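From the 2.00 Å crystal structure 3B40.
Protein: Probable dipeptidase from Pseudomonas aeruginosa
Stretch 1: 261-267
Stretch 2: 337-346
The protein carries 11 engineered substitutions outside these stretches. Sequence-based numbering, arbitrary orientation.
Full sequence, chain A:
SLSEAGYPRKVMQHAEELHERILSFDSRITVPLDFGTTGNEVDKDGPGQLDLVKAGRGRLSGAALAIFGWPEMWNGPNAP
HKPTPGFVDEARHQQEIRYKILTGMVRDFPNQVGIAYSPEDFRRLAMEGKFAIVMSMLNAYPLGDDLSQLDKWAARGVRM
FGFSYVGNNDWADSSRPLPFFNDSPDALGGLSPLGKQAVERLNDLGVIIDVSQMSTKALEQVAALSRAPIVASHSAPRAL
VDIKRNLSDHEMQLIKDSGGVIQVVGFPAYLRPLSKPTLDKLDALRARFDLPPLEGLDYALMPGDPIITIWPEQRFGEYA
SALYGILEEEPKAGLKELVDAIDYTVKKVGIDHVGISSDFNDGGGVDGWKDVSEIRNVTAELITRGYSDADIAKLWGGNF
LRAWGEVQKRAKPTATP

Stretch 1 261-267: VIQVVGF
Stretch 2 337-346: ELVDAIDYTV

Residues 261-265 form a β-strand that packs against one face of the helix containing residues 337-346. The two run nearly antiparallel, with 159° between their N-to-C directions and axes approaching to 8.5 Å. CA-CA register pairs Ile262 with Thr345 (7.8 Å), Val264 with Ile342 (6.3 Å) and Gly266 with Leu338 (5.8 Å), so the chains draw closer toward the loop that follows the strand.

Apolar packing supplies most of the contact, which buries 286 Å² in total, both sides summed. Strand alternation (phi/psi from -142/141 at Val261 to -70/126 at Val264) directs Ile262 and Val264 toward the helix and Gln263 and Val265 away; Gln263 NE2 is hydrogen-bonded elsewhere in the structure. Val264 (chi1 t) is the centre, with the largest covered area, 92 Å², its branched methyls reaching several helix side chains at once: its CG1 lies 3.7 Å from Ala341 CB and 3.9 Å from Leu338 CD1, while its CB lies 4.0 Å from Ile342 CG1. The small methyl of Ala341, whose CA-to-CB bond points toward the strand, suits this close approach. Leu338 (t, p) and Ile342 (m, t) leave the helix sideways, yet the end of Leu338 comes nearer the strand. Ile262 (m, chi2 141°) places CG2 3.9 Å from Thr345 CG2. Ile262, Leu338 and Ile342 are buried, as befits apolar residues.

Polar groups are accommodated without any hydrogen bond between the stretches. Thr345 (chi1 m) points toward the strand, and its OG1 donates to Ala341 O at 2.8 Å, within its own helix. The hydroxyl is thereby satisfied although Val264 CG2 sits 3.7 Å from Thr345 OG1. The helix lies near -60/-45, with Val339 at -77/-30, and is held by i to i-4 bonds, such as Ile342 N to Leu338 O at 3.0 Å.

Side chain against backbone completes the contact: Leu338 CD1 lies 3.9 Å from both Val265 O and Gly266 N. Gly266 (-78/56) has no side chain; an ideal CB there would point sideways, 3.9 Å from Leu338 CD2. Phe267 (t, chi2 98°) points away.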

# COMPACT_ATOMS: atom_id res chain seq x y z
N VAL A 261 1.79 -9.37 -9.68
CA VAL A 261 1.06 -8.15 -10.10
C VAL A 261 1.61 -6.91 -9.44
O VAL A 261 1.93 -6.92 -8.25
CB VAL A 261 -0.51 -8.23 -9.82
CG1 VAL A 261 -1.21 -7.04 -10.43
CG2 VAL A 261 -1.13 -9.50 -10.40
N ILE A 262 1.68 -5.82 -10.21
CA ILE A 262 2.07 -4.50 -9.69
C ILE A 262 0.80 -3.68 -9.56
O ILE A 262 0.18 -3.32 -10.55
CB ILE A 262 3.10 -3.81 -10.62
CG1 ILE A 262 4.36 -4.67 -10.71
CG2 ILE A 262 3.48 -2.43 -10.08
CD1 ILE A 262 4.96 -4.71 -12.06
N GLN A 263 0.40 -3.45 -8.32
CA GLN A 263 -0.86 -2.73 -8.09
C GLN A 263 -0.50 -1.25 -7.97
O GLN A 263 -0.03 -0.80 -6.93
CB GLN A 263 -1.57 -3.27 -6.84
CG GLN A 263 -1.93 -4.77 -6.93
CD GLN A 263 -3.32 -5.05 -7.52
OE1 GLN A 263 -3.49 -6.00 -8.29
NE2 GLN A 263 -4.31 -4.25 -7.14
N VAL A 264 -0.75 -0.51 -9.05
CA VAL A 264 -0.31 0.89 -9.18
C VAL A 264 -1.09 1.82 -8.27
O VAL A 264 -2.32 1.87 -8.33
CB VAL A 264 -0.46 1.39 -10.65
CG1 VAL A 264 -0.06 2.88 -10.76
CG2 VAL A 264 0.40 0.53 -11.61
N VAL A 265 -0.36 2.58 -7.46
CA VAL A 265 -0.96 3.27 -6.35
C VAL A 265 -1.28 4.75 -6.65
O VAL A 265 -0.42 5.48 -7.16
CB VAL A 265 -0.08 3.16 -5.06
CG1 VAL A 265 1.25 3.91 -5.23
CG2 VAL A 265 -0.81 3.69 -3.85
N GLY A 266 -2.49 5.18 -6.28
CA GLY A 266 -2.89 6.59 -6.38
C GLY A 266 -2.31 7.45 -5.27
O GLY A 266 -3.05 8.10 -4.51
N PHE A 267 -0.98 7.43 -5.14
CA PHE A 267 -0.31 8.26 -4.13
C PHE A 267 0.33 9.46 -4.84
O PHE A 267 1.28 9.30 -5.63
CB PHE A 267 0.72 7.47 -3.31
CG PHE A 267 1.14 8.19 -2.05
CD1 PHE A 267 0.56 7.87 -0.83
CD2 PHE A 267 2.07 9.21 -2.10
CE1 PHE A 267 0.91 8.55 0.32
CE2 PHE A 267 2.44 9.90 -0.96
CZ PHE A 267 1.86 9.57 0.26
N GLU A 337 -2.12 11.42 -14.16
CA GLU A 337 -0.87 10.82 -13.65
C GLU A 337 -1.04 9.37 -13.20
O GLU A 337 -0.21 8.52 -13.49
CB GLU A 337 -0.33 11.66 -12.51
CG GLU A 337 0.29 12.99 -12.98
CD GLU A 337 -0.67 14.15 -13.05
OE1 GLU A 337 -1.89 13.98 -12.86
OE2 GLU A 337 -0.17 15.28 -13.29
N LEU A 338 -2.13 9.10 -12.49
CA LEU A 338 -2.40 7.75 -12.09
C LEU A 338 -2.45 6.83 -13.31
O LEU A 338 -1.86 5.75 -13.29
CB LEU A 338 -3.71 7.65 -11.29
CG LEU A 338 -4.03 6.21 -10.88
CD1 LEU A 338 -2.89 5.51 -10.13
CD2 LEU A 338 -5.36 6.13 -10.11
N VAL A 339 -3.15 7.23 -14.36
CA VAL A 339 -3.25 6.34 -15.53
C VAL A 339 -1.99 6.34 -16.42
O VAL A 339 -1.68 5.34 -17.07
CB VAL A 339 -4.56 6.59 -16.31
CG1 VAL A 339 -4.62 5.76 -17.62
CG2 VAL A 339 -5.72 6.22 -15.39
N ASP A 340 -1.26 7.45 -16.45
CA ASP A 340 0.11 7.45 -17.04
C ASP A 340 0.93 6.32 -16.41
O ASP A 340 1.59 5.54 -17.10
CB ASP A 340 0.80 8.75 -16.75
CG ASP A 340 0.32 9.90 -17.61
OD1 ASP A 340 -0.44 9.70 -18.59
OD2 ASP A 340 0.74 11.03 -17.29
N ALA A 341 0.88 6.24 -15.07
CA ALA A 341 1.59 5.20 -14.33
C ALA A 341 1.07 3.82 -14.71
O ALA A 341 1.85 2.89 -14.94
CB ALA A 341 1.50 5.45 -12.85
N ILE A 342 -0.25 3.67 -14.80
CA ILE A 342 -0.82 2.40 -15.27
C ILE A 342 -0.32 2.06 -16.69
O ILE A 342 0.13 0.93 -16.94
CB ILE A 342 -2.38 2.40 -15.20
CG1 ILE A 342 -2.83 2.54 -13.71
CG2 ILE A 342 -2.95 1.16 -15.89
CD1 ILE A 342 -4.34 2.64 -13.48
N ASP A 343 -0.38 3.04 -17.59
CA ASP A 343 0.04 2.92 -18.97
C ASP A 343 1.49 2.43 -19.03
O ASP A 343 1.80 1.51 -19.76
CB ASP A 343 -0.06 4.29 -19.71
CG ASP A 343 -1.48 4.63 -20.18
OD1 ASP A 343 -2.46 3.90 -19.92
OD2 ASP A 343 -1.62 5.68 -20.84
N TYR A 344 2.37 3.08 -18.28
CA TYR A 344 3.80 2.73 -18.24
C TYR A 344 4.05 1.31 -17.77
O TYR A 344 4.89 0.61 -18.32
CB TYR A 344 4.58 3.72 -17.36
CG TYR A 344 6.07 3.47 -17.39
CD1 TYR A 344 6.87 4.05 -18.38
CD2 TYR A 344 6.68 2.63 -16.46
CE1 TYR A 344 8.25 3.81 -18.42
CE2 TYR A 344 8.04 2.36 -16.50
CZ TYR A 344 8.82 2.95 -17.49
OH TYR A 344 10.17 2.72 -17.51
N THR A 345 3.35 0.91 -16.71
CA THR A 345 3.55 -0.37 -16.09
C THR A 345 3.08 -1.47 -17.05
O THR A 345 3.77 -2.48 -17.21
CB THR A 345 2.86 -0.44 -14.68
OG1 THR A 345 3.25 0.70 -13.92
CG2 THR A 345 3.32 -1.67 -13.88
N VAL A 346 1.95 -1.22 -17.71
CA VAL A 346 1.41 -2.13 -18.70
C VAL A 346 2.39 -2.28 -19.88
O VAL A 346 2.65 -3.40 -20.30
CB VAL A 346 -0.01 -1.71 -19.17
CG1 VAL A 346 -0.43 -2.48 -20.41
CG2 VAL A 346 -1.04 -1.86 -18.04